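Atg1 tMIT (Kluyveromyces marxianus, PDB 4P1N) is the tandem MIT region of a serine/threonine protein kinase essential in autophagy, where the kinase is required for autophagosome formation and cytoplasm-to-vacuole transport. Local coordinates at residues E15-K20 with L116-K121; W221-L226 with K258-I263; L108-L113 with N234-D239; S8-F13 with M120-K125; A200-E205 with Y209-L214. All blocks are in the same frame, centred on the assembly; numbering follows the deposited sequence.

Interaction 1. Residues E15-K20 with L116-K121; sequences ESLSAK and LASSMK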
# COMPACT_ATOMS: atom_id res chain seq x y z
N GLU B 15 -7.29 -3.04 -7.51
CA GLU B 15 -7.72 -1.85 -6.78
C GLU B 15 -8.95 -2.10 -5.92
O GLU B 15 -9.04 -1.61 -4.80
CB GLU B 15 -8.05 -0.68 -7.71
CG GLU B 15 -6.83 0.08 -8.15
CD GLU B 15 -7.15 1.21 -9.12
OE1 GLU B 15 -8.04 1.04 -9.97
OE2 GLU B 15 -6.48 2.26 -9.04
N SER B 16 -9.91 -2.82 -6.50
CA SER B 16 -11.14 -3.25 -5.82
C SER B 16 -10.87 -4.15 -4.58
O SER B 16 -11.45 -3.97 -3.52
CB SER B 16 -12.02 -3.99 -6.86
OG SER B 16 -13.19 -4.54 -6.27
N LEU B 17 -9.97 -5.11 -4.71
CA LEU B 17 -9.56 -5.91 -3.57
C LEU B 17 -8.85 -5.09 -2.54
O LEU B 17 -9.04 -5.33 -1.36
CB LEU B 17 -8.66 -7.10 -3.98
CG LEU B 17 -9.47 -8.14 -4.74
CD1 LEU B 17 -8.55 -9.06 -5.55
CD2 LEU B 17 -10.37 -8.95 -3.81
N SER B 18 -8.06 -4.12 -2.97
CA SER B 18 -7.27 -3.27 -2.06
C SER B 18 -8.17 -2.33 -1.28
O SER B 18 -7.90 -2.02 -0.10
CB SER B 18 -6.21 -2.47 -2.80
OG SER B 18 -5.24 -3.33 -3.38
N ALA B 19 -9.26 -1.90 -1.90
CA ALA B 19 -10.27 -1.15 -1.17
C ALA B 19 -10.91 -1.96 -0.04
O ALA B 19 -11.10 -1.49 1.11
CB ALA B 19 -11.33 -0.66 -2.13
N LYS B 20 -11.25 -3.18 -0.37
CA LYS B 20 -11.73 -4.13 0.61
C LYS B 20 -10.73 -4.44 1.73
O LYS B 20 -11.11 -4.49 2.93
CB LYS B 20 -12.12 -5.43 -0.10
CG LYS B 20 -13.36 -5.28 -0.98
CD LYS B 20 -13.58 -6.47 -1.92
CE LYS B 20 -14.77 -6.16 -2.82
NZ LYS B 20 -14.92 -7.24 -3.82
N LEU B 116 -6.04 -9.75 1.26
CA LEU B 116 -4.72 -9.46 0.76
C LEU B 116 -4.17 -10.68 -0.03
O LEU B 116 -3.62 -10.51 -1.12
CB LEU B 116 -3.76 -9.06 1.94
CG LEU B 116 -4.17 -7.74 2.65
CD1 LEU B 116 -3.49 -7.61 4.00
CD2 LEU B 116 -3.90 -6.50 1.79
N ALA B 117 -4.28 -11.87 0.54
CA ALA B 117 -3.82 -13.12 -0.11
C ALA B 117 -4.48 -13.33 -1.46
O ALA B 117 -3.85 -13.74 -2.47
CB ALA B 117 -4.12 -14.32 0.77
N SER B 118 -5.77 -13.07 -1.49
CA SER B 118 -6.55 -13.23 -2.70
C SER B 118 -6.03 -12.30 -3.81
O SER B 118 -5.97 -12.67 -4.97
CB SER B 118 -8.00 -12.91 -2.38
OG SER B 118 -8.76 -13.02 -3.56
N SER B 119 -5.69 -11.08 -3.42
CA SER B 119 -4.99 -10.11 -4.27
C SER B 119 -3.69 -10.61 -4.88
O SER B 119 -3.44 -10.48 -6.09
CB SER B 119 -4.71 -8.82 -3.43
OG SER B 119 -5.10 -7.74 -4.20
N MET B 120 -2.83 -11.16 -4.04
CA MET B 120 -1.54 -11.65 -4.52
C MET B 120 -1.71 -12.83 -5.50
O MET B 120 -1.02 -12.93 -6.52
CB MET B 120 -0.67 -12.10 -3.35
CG MET B 120 -0.33 -11.02 -2.36
SD MET B 120 0.54 -9.68 -3.17
CE MET B 120 2.18 -10.37 -3.10
N LYS B 121 -2.62 -13.73 -5.16
CA LYS B 121 -2.94 -14.89 -5.99
C LYS B 121 -3.43 -14.50 -7.38
O LYS B 121 -2.96 -15.00 -8.38
CB LYS B 121 -4.01 -15.74 -5.30
CG LYS B 121 -3.46 -16.51 -4.12
CD LYS B 121 -4.55 -17.06 -3.22
CE LYS B 121 -3.98 -17.88 -2.06
NZ LYS B 121 -5.07 -18.39 -1.18
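With CG anti to its carbonyl carbon (chi1 -69°), Leu17 carries its isobutyl group across to Ser119, whose OG is swung toward Leu17 by a chi1 of -132°, well off a staggered value. Ser119 OG lies 3.6 Å from Leu17 CB, and the same oxygen is 3.9 Å from Leu17 CD1, so the hydroxyl sits alongside the root and one branch of the leucine. That branch also rests on the backbone, with Leu17 CD1 3.9 Å from Ser119 CA. The other methyl, Leu17 CD2, comes no nearer than 4.4 Å to Ser118 OG. No hydrogen bond links the two segments: Ser18 OG approaches Ser119 OG no closer than 4.5 Å and bonds instead to the carbonyl of Val14, one turn back. The small side chain of Ser119 is consistent with the close approach of the backbones, Leu17 CA and Ser119 CA being 6.2 Å apart. The local axes run antiparallel at 166°, 9.4 Å apart. Helix 10-33 thus packs on helix 95-129, while Ile146 of helix 137-170 touches both Ser18 and Ser119, and Trp221 of helix 209-227 lies against Ser16, Ala19 and Lys20.

Interaction 2. Residues W221-L226 with K258-I263; sequences WMLEIL and KYVSSI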
# COMPACT_ATOMS: atom_id res chain seq x y z
N TRP B 221 -18.33 -1.81 0.58
CA TRP B 221 -17.14 -2.66 0.48
C TRP B 221 -17.19 -3.76 1.52
O TRP B 221 -16.93 -4.91 1.21
CB TRP B 221 -15.87 -1.88 0.67
CG TRP B 221 -15.54 -0.94 -0.40
CD1 TRP B 221 -15.31 0.41 -0.26
CD2 TRP B 221 -15.34 -1.24 -1.79
NE1 TRP B 221 -14.97 0.95 -1.47
CE2 TRP B 221 -14.98 -0.03 -2.42
CE3 TRP B 221 -15.38 -2.41 -2.54
CZ2 TRP B 221 -14.69 0.04 -3.76
CZ3 TRP B 221 -15.10 -2.34 -3.90
CH2 TRP B 221 -14.77 -1.12 -4.50
N MET B 222 -17.57 -3.41 2.75
CA MET B 222 -17.64 -4.37 3.87
C MET B 222 -18.60 -5.49 3.62
O MET B 222 -18.25 -6.65 3.78
CB MET B 222 -18.00 -3.68 5.18
CG MET B 222 -16.89 -2.75 5.63
SD MET B 222 -17.22 -1.98 7.23
CE MET B 222 -17.07 -3.35 8.33
N LEU B 223 -19.82 -5.15 3.21
CA LEU B 223 -20.84 -6.16 2.95
C LEU B 223 -20.54 -7.00 1.72
O LEU B 223 -20.95 -8.18 1.65
CB LEU B 223 -22.24 -5.51 2.81
CG LEU B 223 -22.81 -4.84 4.04
CD1 LEU B 223 -24.11 -4.11 3.71
CD2 LEU B 223 -23.05 -5.86 5.13
N GLU B 224 -19.88 -6.44 0.72
CA GLU B 224 -19.50 -7.25 -0.46
C GLU B 224 -18.55 -8.36 -0.08
O GLU B 224 -18.59 -9.44 -0.64
CB GLU B 224 -18.90 -6.41 -1.57
CG GLU B 224 -19.97 -5.88 -2.49
CD GLU B 224 -19.58 -4.60 -3.17
OE1 GLU B 224 -20.48 -3.75 -3.33
OE2 GLU B 224 -18.38 -4.43 -3.53
N ILE B 225 -17.71 -8.10 0.91
CA ILE B 225 -16.83 -9.13 1.40
C ILE B 225 -17.64 -10.36 1.80
O ILE B 225 -17.26 -11.49 1.49
CB ILE B 225 -15.97 -8.59 2.57
CG1 ILE B 225 -14.95 -7.61 2.02
CG2 ILE B 225 -15.27 -9.73 3.31
CD1 ILE B 225 -14.36 -6.70 3.09
N LEU B 226 -18.78 -10.13 2.44
CA LEU B 226 -19.62 -11.20 2.94
C LEU B 226 -20.40 -11.92 1.86
O LEU B 226 -20.89 -13.01 2.09
CB LEU B 226 -20.58 -10.65 3.97
CG LEU B 226 -20.00 -9.92 5.18
CD1 LEU B 226 -21.10 -9.56 6.16
CD2 LEU B 226 -18.97 -10.83 5.85
N LYS B 258 -30.10 -7.61 0.56
CA LYS B 258 -31.10 -6.54 0.63
C LYS B 258 -30.44 -5.24 1.09
O LYS B 258 -30.58 -4.20 0.46
CB LYS B 258 -32.26 -6.91 1.57
CG LYS B 258 -33.01 -8.20 1.21
CD LYS B 258 -33.89 -8.07 -0.02
CE LYS B 258 -35.33 -7.66 0.32
NZ LYS B 258 -36.25 -8.82 0.50
N TYR B 259 -29.71 -5.31 2.19
CA TYR B 259 -28.96 -4.13 2.68
C TYR B 259 -28.01 -3.55 1.66
O TYR B 259 -27.94 -2.33 1.51
CB TYR B 259 -28.25 -4.46 3.98
CG TYR B 259 -29.22 -4.55 5.14
CD1 TYR B 259 -29.93 -3.44 5.54
CD2 TYR B 259 -29.43 -5.75 5.82
CE1 TYR B 259 -30.84 -3.49 6.58
CE2 TYR B 259 -30.33 -5.81 6.88
CZ TYR B 259 -31.03 -4.67 7.24
OH TYR B 259 -31.91 -4.64 8.27
N VAL B 260 -27.31 -4.41 0.93
CA VAL B 260 -26.43 -3.93 -0.14
C VAL B 260 -27.22 -3.10 -1.14
O VAL B 260 -26.77 -2.01 -1.52
CB VAL B 260 -25.72 -5.09 -0.89
CG1 VAL B 260 -25.17 -4.62 -2.23
CG2 VAL B 260 -24.60 -5.65 -0.04
N SER B 261 -28.38 -3.61 -1.53
CA SER B 261 -29.26 -2.92 -2.47
C SER B 261 -29.67 -1.56 -1.99
O SER B 261 -29.54 -0.59 -2.71
CB SER B 261 -30.53 -3.72 -2.77
OG SER B 261 -30.25 -4.77 -3.67
N SER B 262 -30.16 -1.47 -0.77
CA SER B 262 -30.63 -0.19 -0.24
C SER B 262 -29.50 0.79 0.01
O SER B 262 -29.64 1.99 -0.27
CB SER B 262 -31.45 -0.41 1.03
OG SER B 262 -30.63 -0.49 2.15
N ILE B 263 -28.35 0.30 0.47
CA ILE B 263 -27.22 1.21 0.68
C ILE B 263 -26.74 1.75 -0.66
O ILE B 263 -26.51 2.95 -0.79
CB ILE B 263 -26.06 0.58 1.47
CG1 ILE B 263 -26.52 0.27 2.89
CG2 ILE B 263 -24.91 1.56 1.61
CD1 ILE B 263 -25.72 -0.81 3.58
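Two antiparallel helices of the second MIT domain, 209-227 and 250-273, meet here through one leucine set among three side chains. Leu223 points at the partner helix and touches Tyr259, Val260 and Ile263. Its CB is 3.7 Å from Val260 CG2, and the same valine methyl lies 4.1 Å from Leu223 CD1, so that the two side chains lie alongside each other and run in opposing senses. Val260 has CG1 anti to its backbone N (chi1 163°), which leaves CG2 as the branch that faces Leu223. One turn further on, Ile263 meets the leucine roughly at right angles, methyl against methyl, with Leu223 CD1 3.7 Å from Ile263 CD1. Tyr259 contributes its CB, 4.2 Å from Leu223 CD1, while its ring is directed to the chain of another protein, to which its hydroxyl makes a weak hydrogen bond. All the close contacts between the segments are apolar. Ala192 of helix 184-204 also packs on Leu223, and Leu220 and Leu227, from the same helix as Leu223, also touch Val260. The local axes are 10.1 Å apart and cross at -153°. A leucine received by residues one turn apart on an antiparallel neighbour, with a third helix packed on it, is typical of the core of a three-helix MIT bundle.

Interaction 3. Residues L108-L113 with N234-D239; sequences LYLKSL and NEVYDD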
# COMPACT_ATOMS: atom_id res chain seq x y z
N LEU B 108 -10.52 -9.84 12.58
CA LEU B 108 -10.47 -8.79 11.53
C LEU B 108 -9.14 -8.76 10.83
O LEU B 108 -9.10 -8.53 9.62
CB LEU B 108 -10.79 -7.42 12.15
CG LEU B 108 -12.22 -7.34 12.68
CD1 LEU B 108 -12.44 -6.07 13.47
CD2 LEU B 108 -13.26 -7.49 11.56
N TYR B 109 -8.04 -9.01 11.53
CA TYR B 109 -6.78 -9.13 10.84
C TYR B 109 -6.79 -10.39 9.96
O TYR B 109 -6.21 -10.37 8.88
CB TYR B 109 -5.56 -9.16 11.79
CG TYR B 109 -5.17 -7.83 12.29
CD1 TYR B 109 -4.83 -6.79 11.41
CD2 TYR B 109 -5.25 -7.53 13.64
CE1 TYR B 109 -4.52 -5.51 11.87
CE2 TYR B 109 -4.96 -6.25 14.10
CZ TYR B 109 -4.62 -5.25 13.22
OH TYR B 109 -4.30 -4.01 13.71
N LEU B 110 -7.40 -11.48 10.41
CA LEU B 110 -7.40 -12.70 9.58
C LEU B 110 -8.25 -12.51 8.33
O LEU B 110 -7.92 -13.01 7.30
CB LEU B 110 -7.87 -13.94 10.34
CG LEU B 110 -7.04 -14.40 11.53
CD1 LEU B 110 -7.74 -15.59 12.18
CD2 LEU B 110 -5.65 -14.89 11.15
N LYS B 111 -9.34 -11.77 8.43
CA LYS B 111 -10.09 -11.47 7.26
C LYS B 111 -9.32 -10.55 6.32
O LYS B 111 -9.32 -10.76 5.08
CB LYS B 111 -11.45 -10.88 7.63
CG LYS B 111 -12.33 -10.52 6.45
CD LYS B 111 -12.75 -11.71 5.62
CE LYS B 111 -13.76 -12.62 6.34
NZ LYS B 111 -13.70 -13.94 5.68
N SER B 112 -8.63 -9.55 6.87
CA SER B 112 -7.71 -8.74 6.05
C SER B 112 -6.72 -9.57 5.27
O SER B 112 -6.52 -9.40 4.06
CB SER B 112 -6.96 -7.68 6.88
OG SER B 112 -7.86 -6.88 7.63
N LEU B 113 -6.10 -10.49 5.96
CA LEU B 113 -5.17 -11.39 5.31
C LEU B 113 -5.77 -12.23 4.18
O LEU B 113 -5.11 -12.48 3.17
CB LEU B 113 -4.56 -12.30 6.33
CG LEU B 113 -3.58 -11.65 7.25
CD1 LEU B 113 -3.35 -12.55 8.45
CD2 LEU B 113 -2.26 -11.41 6.48
N ASN B 234 -14.92 -18.41 6.33
CA ASN B 234 -14.47 -18.04 7.65
C ASN B 234 -13.15 -18.71 7.97
O ASN B 234 -13.04 -19.94 7.96
CB ASN B 234 -15.53 -18.39 8.69
CG ASN B 234 -15.20 -17.84 10.07
OD1 ASN B 234 -14.09 -18.01 10.57
ND2 ASN B 234 -16.18 -17.18 10.71
N GLU B 235 -12.16 -17.89 8.31
CA GLU B 235 -10.83 -18.40 8.40
C GLU B 235 -10.53 -19.21 9.67
O GLU B 235 -9.47 -19.78 9.76
CB GLU B 235 -9.70 -17.37 8.11
CG GLU B 235 -9.78 -15.88 7.83
CD GLU B 235 -11.02 -15.25 7.25
OE1 GLU B 235 -11.03 -14.89 6.03
OE2 GLU B 235 -11.93 -14.97 8.08
N VAL B 236 -11.44 -19.29 10.63
CA VAL B 236 -11.21 -20.16 11.78
C VAL B 236 -11.96 -21.47 11.61
O VAL B 236 -11.81 -22.33 12.43
CB VAL B 236 -11.55 -19.48 13.13
CG1 VAL B 236 -10.64 -18.27 13.36
CG2 VAL B 236 -13.00 -19.06 13.20
N TYR B 237 -12.74 -21.61 10.55
CA TYR B 237 -13.45 -22.88 10.28
C TYR B 237 -12.83 -23.60 9.10
O TYR B 237 -13.33 -23.52 7.98
CB TYR B 237 -14.94 -22.65 10.04
CG TYR B 237 -15.63 -22.15 11.28
CD1 TYR B 237 -15.72 -22.95 12.42
CD2 TYR B 237 -16.14 -20.88 11.34
CE1 TYR B 237 -16.33 -22.47 13.57
CE2 TYR B 237 -16.75 -20.39 12.47
CZ TYR B 237 -16.84 -21.20 13.58
OH TYR B 237 -17.45 -20.66 14.66
N ASP B 238 -11.73 -24.28 9.36
CA ASP B 238 -10.96 -24.97 8.33
C ASP B 238 -11.53 -26.38 8.16
O ASP B 238 -11.91 -27.05 9.12
CB ASP B 238 -9.45 -24.97 8.67
CG ASP B 238 -8.60 -25.92 7.77
OD1 ASP B 238 -8.83 -27.15 7.78
OD2 ASP B 238 -7.69 -25.44 7.06
N ASP B 239 -11.59 -26.78 6.90
CA ASP B 239 -12.07 -28.12 6.43
C ASP B 239 -11.32 -29.35 6.97
O ASP B 239 -11.88 -30.44 7.06
CB ASP B 239 -11.88 -28.16 4.89
CG ASP B 239 -13.03 -28.71 4.19
OD1 ASP B 239 -13.96 -29.06 4.91
OD2 ASP B 239 -13.02 -28.80 2.94
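Lys111 and Glu235 form a buried salt bridge between a helix and a turn. The lysine sets out with CG anti to the backbone N (chi1 180°). Its CB lies over the face of the Glu235 carboxylate, 4.1 Å from Glu235 OE2, and the bends at chi2 and chi3 bring CE and NZ round close to the carboxylate plane, beside the two oxygens. On the way Lys111 CD is 3.6 Å from Glu235 OE1, and Lys111 CE passes 3.4 Å from Glu235 OE2. At the tip, Lys111 NZ donates to Glu235 OE1 at 2.9 Å, using the syn lone pair of that oxygen; a second, weak bond reaches Glu235 OE2. NZ also donates to the carbonyl of Leu231, and Glu235 OE1 accepts from Thr114 OG1, so both charged ends have further partners that probably help hold them in this buried setting. Closer to the Glu235 backbone, its CG lies 3.5 Å from Leu110 O and also packs on Leu110 CB. Leu110 CD1 meets Val236 CG1 at 4.1 Å, the two side chains crossing roughly at right angles. Asn234 OD1 takes the N-H of Val236 in the carbonyl plane at 2.9 Å. Helix 95-129 of the first MIT domain is thereby joined to the second domain at an Asx turn, Asn234 to Val236, set within a type I beta turn, Asn234 to Tyr237, that leads into the short strand 237-238.

Interaction 4. Residues S8-F13 with M120-K125; sequences SNITPF and MKLTSK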
# COMPACT_ATOMS: atom_id res chain seq x y z
N SER B 8 -4.94 -5.13 -18.95
CA SER B 8 -5.09 -3.79 -18.39
C SER B 8 -6.30 -3.76 -17.47
O SER B 8 -6.59 -2.74 -16.84
CB SER B 8 -5.25 -2.76 -19.51
N ASN B 9 -7.01 -4.89 -17.40
CA ASN B 9 -8.16 -5.09 -16.52
C ASN B 9 -7.82 -5.71 -15.14
O ASN B 9 -8.65 -5.65 -14.21
CB ASN B 9 -9.21 -5.96 -17.21
N ILE B 10 -6.62 -6.27 -14.99
CA ILE B 10 -6.24 -6.82 -13.69
C ILE B 10 -6.05 -5.72 -12.64
O ILE B 10 -6.31 -5.95 -11.47
CB ILE B 10 -4.97 -7.65 -13.74
CG1 ILE B 10 -4.94 -8.59 -12.53
CG2 ILE B 10 -3.75 -6.76 -13.89
CD1 ILE B 10 -3.63 -8.67 -11.79
N THR B 11 -5.59 -4.55 -13.06
CA THR B 11 -5.34 -3.48 -12.12
C THR B 11 -6.60 -3.03 -11.39
O THR B 11 -6.56 -2.89 -10.16
CB THR B 11 -4.58 -2.32 -12.77
OG1 THR B 11 -3.25 -2.76 -13.06
CG2 THR B 11 -4.48 -1.12 -11.83
N PRO B 12 -7.71 -2.81 -12.12
CA PRO B 12 -8.94 -2.45 -11.41
C PRO B 12 -9.46 -3.55 -10.51
O PRO B 12 -10.09 -3.25 -9.50
CB PRO B 12 -9.94 -2.14 -12.54
CG PRO B 12 -9.27 -2.49 -13.83
CD PRO B 12 -7.80 -2.55 -13.57
N PHE B 13 -9.20 -4.82 -10.84
CA PHE B 13 -9.57 -5.91 -9.94
C PHE B 13 -8.74 -5.85 -8.65
O PHE B 13 -9.26 -6.07 -7.56
CB PHE B 13 -9.40 -7.26 -10.61
CG PHE B 13 -10.60 -7.68 -11.43
CD1 PHE B 13 -10.98 -6.96 -12.56
CD2 PHE B 13 -11.36 -8.80 -11.08
CE1 PHE B 13 -12.08 -7.34 -13.33
CE2 PHE B 13 -12.45 -9.19 -11.85
CZ PHE B 13 -12.81 -8.46 -12.98
N MET B 120 -2.83 -11.16 -4.04
CA MET B 120 -1.54 -11.65 -4.52
C MET B 120 -1.71 -12.83 -5.50
O MET B 120 -1.02 -12.93 -6.52
CB MET B 120 -0.67 -12.10 -3.35
CG MET B 120 -0.33 -11.02 -2.36
SD MET B 120 0.54 -9.68 -3.17
CE MET B 120 2.18 -10.37 -3.10
N LYS B 121 -2.62 -13.73 -5.16
CA LYS B 121 -2.94 -14.89 -5.99
C LYS B 121 -3.43 -14.50 -7.38
O LYS B 121 -2.96 -15.00 -8.38
CB LYS B 121 -4.01 -15.74 -5.30
CG LYS B 121 -3.46 -16.51 -4.12
CD LYS B 121 -4.55 -17.06 -3.22
CE LYS B 121 -3.98 -17.88 -2.06
NZ LYS B 121 -5.07 -18.39 -1.18
N LEU B 122 -4.38 -13.58 -7.42
CA LEU B 122 -4.93 -13.07 -8.66
C LEU B 122 -3.83 -12.46 -9.51
O LEU B 122 -3.73 -12.72 -10.72
CB LEU B 122 -5.99 -12.01 -8.36
CG LEU B 122 -6.86 -11.53 -9.53
CD1 LEU B 122 -7.96 -12.54 -9.80
CD2 LEU B 122 -7.48 -10.17 -9.25
N THR B 123 -3.00 -11.64 -8.88
CA THR B 123 -1.88 -11.01 -9.54
C THR B 123 -0.87 -12.04 -9.98
O THR B 123 -0.34 -11.97 -11.08
CB THR B 123 -1.21 -9.94 -8.63
OG1 THR B 123 -2.19 -8.99 -8.21
CG2 THR B 123 -0.11 -9.23 -9.37
N SER B 124 -0.63 -13.00 -9.10
CA SER B 124 0.35 -14.05 -9.33
C SER B 124 -0.07 -14.88 -10.54
O SER B 124 0.71 -15.12 -11.44
CB SER B 124 0.46 -14.94 -8.09
OG SER B 124 1.37 -16.00 -8.24
N LYS B 125 -1.34 -15.28 -10.55
CA LYS B 125 -1.89 -16.03 -11.66
C LYS B 125 -1.80 -15.24 -12.98
O LYS B 125 -1.43 -15.78 -14.03
CB LYS B 125 -3.35 -16.40 -11.35
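Thr123 OG1 is hydrogen-bonded to the carbonyl of Ser119, one turn back in its own helix, and on the side of helix 10-33 it is met by carbon: Ile10 CD1 lies 3.9 Å away. The same methyl approaches the backbone more closely, with Ile10 CD1 3.7 Å from Thr123 CA, the isoleucine crossing the threonine at about a right angle. Ile10 has CG1 anti to the backbone N (chi1 -159°), and CD1 is the atom that reaches furthest into the contact. Ile10 CG1 also faces Leu122, though at a looser 4.4 Å from Leu122 CD2. That leucine methyl lies nearer to the next turn of the N-terminal helix, 3.7 Å from Phe13 CB, and approaches the phenyl ring obliquely. Leu122 therefore spans Ile10 and Phe13, three residues apart, and touches Leu17 a further turn along. Val14 and, from helix 137-170, Val143 pack on Thr123. No hydrogen bond or charge pair joins the two segments. The start of helix 10-33 is thus held on helix 95-129 by dispersion and by shielding of apolar surface, with Ile10 buried and Phe13 at the exposed margin; with its hydroxyl already bonded within its own helix, Thr123 can take part in this apolar contact.

Interaction 5. Residues A200-E205 with Y209-L214; sequences ARLEME and YNTCEL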
# COMPACT_ATOMS: atom_id res chain seq x y z
N ALA B 200 -26.52 8.37 7.13
CA ALA B 200 -27.85 8.83 6.82
C ALA B 200 -28.35 9.91 7.80
O ALA B 200 -28.99 10.89 7.37
CB ALA B 200 -28.81 7.65 6.80
N ARG B 201 -28.10 9.73 9.10
CA ARG B 201 -28.37 10.78 10.10
C ARG B 201 -27.55 12.02 9.76
O ARG B 201 -28.06 13.14 9.77
CB ARG B 201 -28.04 10.29 11.51
N LEU B 202 -26.29 11.82 9.40
CA LEU B 202 -25.44 12.93 8.98
C LEU B 202 -26.04 13.64 7.76
O LEU B 202 -26.21 14.87 7.75
CB LEU B 202 -24.05 12.44 8.62
CG LEU B 202 -22.94 13.46 8.88
CD1 LEU B 202 -22.34 13.20 10.25
CD2 LEU B 202 -21.85 13.40 7.84
N GLU B 203 -26.39 12.84 6.75
CA GLU B 203 -26.93 13.36 5.51
C GLU B 203 -28.15 14.25 5.79
O GLU B 203 -28.27 15.32 5.19
CB GLU B 203 -27.29 12.22 4.54
CG GLU B 203 -27.33 12.65 3.08
CD GLU B 203 -27.94 11.62 2.13
OE1 GLU B 203 -28.72 12.04 1.26
OE2 GLU B 203 -27.65 10.40 2.23
N MET B 204 -29.02 13.83 6.70
CA MET B 204 -30.22 14.61 7.02
C MET B 204 -29.97 15.84 7.91
O MET B 204 -30.80 16.73 7.97
CB MET B 204 -31.38 13.75 7.55
CG MET B 204 -31.13 12.90 8.77
SD MET B 204 -32.37 11.57 8.87
CE MET B 204 -33.80 12.50 9.43
N GLU B 205 -28.80 15.91 8.54
CA GLU B 205 -28.41 17.10 9.30
C GLU B 205 -27.65 18.13 8.45
O GLU B 205 -27.05 19.06 8.99
CB GLU B 205 -27.59 16.68 10.53
CG GLU B 205 -28.44 16.04 11.62
CD GLU B 205 -27.62 15.50 12.78
OE1 GLU B 205 -26.74 14.64 12.54
OE2 GLU B 205 -27.88 15.93 13.93
N TYR B 209 -21.35 16.14 2.23
CA TYR B 209 -21.73 15.07 1.32
C TYR B 209 -20.64 14.06 1.00
O TYR B 209 -20.92 12.88 0.85
CB TYR B 209 -22.32 15.64 0.02
CG TYR B 209 -23.74 16.13 0.19
CD1 TYR B 209 -24.53 15.71 1.28
CD2 TYR B 209 -24.30 17.02 -0.71
CE1 TYR B 209 -25.83 16.17 1.44
CE2 TYR B 209 -25.60 17.48 -0.54
CZ TYR B 209 -26.36 17.04 0.53
OH TYR B 209 -27.65 17.48 0.71
N ASN B 210 -19.40 14.53 0.88
CA ASN B 210 -18.29 13.64 0.62
C ASN B 210 -18.14 12.65 1.75
O ASN B 210 -17.95 11.45 1.51
CB ASN B 210 -17.00 14.42 0.44
CG ASN B 210 -17.01 15.31 -0.79
OD1 ASN B 210 -16.08 16.06 -1.02
ND2 ASN B 210 -18.07 15.23 -1.58
N THR B 211 -18.28 13.16 2.98
CA THR B 211 -18.17 12.33 4.18
C THR B 211 -19.21 11.23 4.11
O THR B 211 -18.89 10.06 4.29
CB THR B 211 -18.35 13.20 5.46
OG1 THR B 211 -17.33 14.20 5.47
CG2 THR B 211 -18.26 12.40 6.72
N CYS B 212 -20.44 11.61 3.77
CA CYS B 212 -21.53 10.65 3.63
C CYS B 212 -21.26 9.63 2.53
O CYS B 212 -21.55 8.45 2.73
CB CYS B 212 -22.83 11.35 3.33
SG CYS B 212 -23.35 12.47 4.62
N GLU B 213 -20.68 10.09 1.41
CA GLU B 213 -20.41 9.23 0.25
C GLU B 213 -19.41 8.14 0.58
O GLU B 213 -19.59 6.99 0.22
CB GLU B 213 -19.88 10.04 -0.94
CG GLU B 213 -19.34 9.16 -2.08
CD GLU B 213 -19.05 9.90 -3.39
OE1 GLU B 213 -19.05 11.15 -3.38
OE2 GLU B 213 -18.80 9.22 -4.42
N LEU B 214 -18.34 8.53 1.25
CA LEU B 214 -17.31 7.60 1.64
C LEU B 214 -17.82 6.60 2.66
O LEU B 214 -17.46 5.43 2.58
CB LEU B 214 -16.12 8.37 2.20
CG LEU B 214 -14.89 7.47 2.28
CD1 LEU B 214 -13.81 8.00 1.34
CD2 LEU B 214 -14.41 7.38 3.72
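This is the close packing of a helical hairpin: helix 184-204 ends, the chain turns within a few residues, and helix 209-227 runs back beside it with local axes 9.4 Å apart and crossing at -161°. Cys212 occupies the middle of the contact. Its SG stands anti to the carbonyl carbon (chi1 -61°) and enters between Leu202 and Glu203, 3.7 Å from Leu202 CD2 and 3.9 Å from Glu203 CB. The sulfur is also 3.7 Å from Glu203 N, a packing distance rather than a bond. Leu202 CD2 serves a second neighbour as well, touching Thr211 CG2 at 3.9 Å where the two side chains cross at about a right angle. On the other flank Glu203 CG lies 4.2 Å from Tyr209 CE1, meeting the ring obliquely, with the carboxylate turned 89° from the ring plane. That carboxylate is satisfied by other groups: OE1 forms salt bridges with Lys273 and Arg266 of the same chain, and OE2 is hydrogen-bonded to Tyr216. Thr211 OG1 is likewise engaged, with Asn134 of the second subunit. Antiparallel helices joined by a short turn, with the third helix 250-273 touching Glu203 and Tyr209, make up the three-helix MIT fold of the second domain.

How the interactions relate
From the N terminus, helix 10-33 meets helix 95-129 twice, at interaction 4 and then interaction 1, which share Met120 and Lys121 and touch through Leu17 and Leu122; together they close the long excursion between the first two helices. Interaction 5 closes a short hairpin in the second MIT domain, and interaction 2, further along the same helix 209-227, brings in helix 250-273. Interaction 3 starts between the paired segments of interactions 1 and 4, crosses both, and also crosses interaction 2, while spanning interaction 5 entirely. It ties the two MIT domains together; the domains also touch through Trp221 and, at interaction 2, through Ile225 on Lys111.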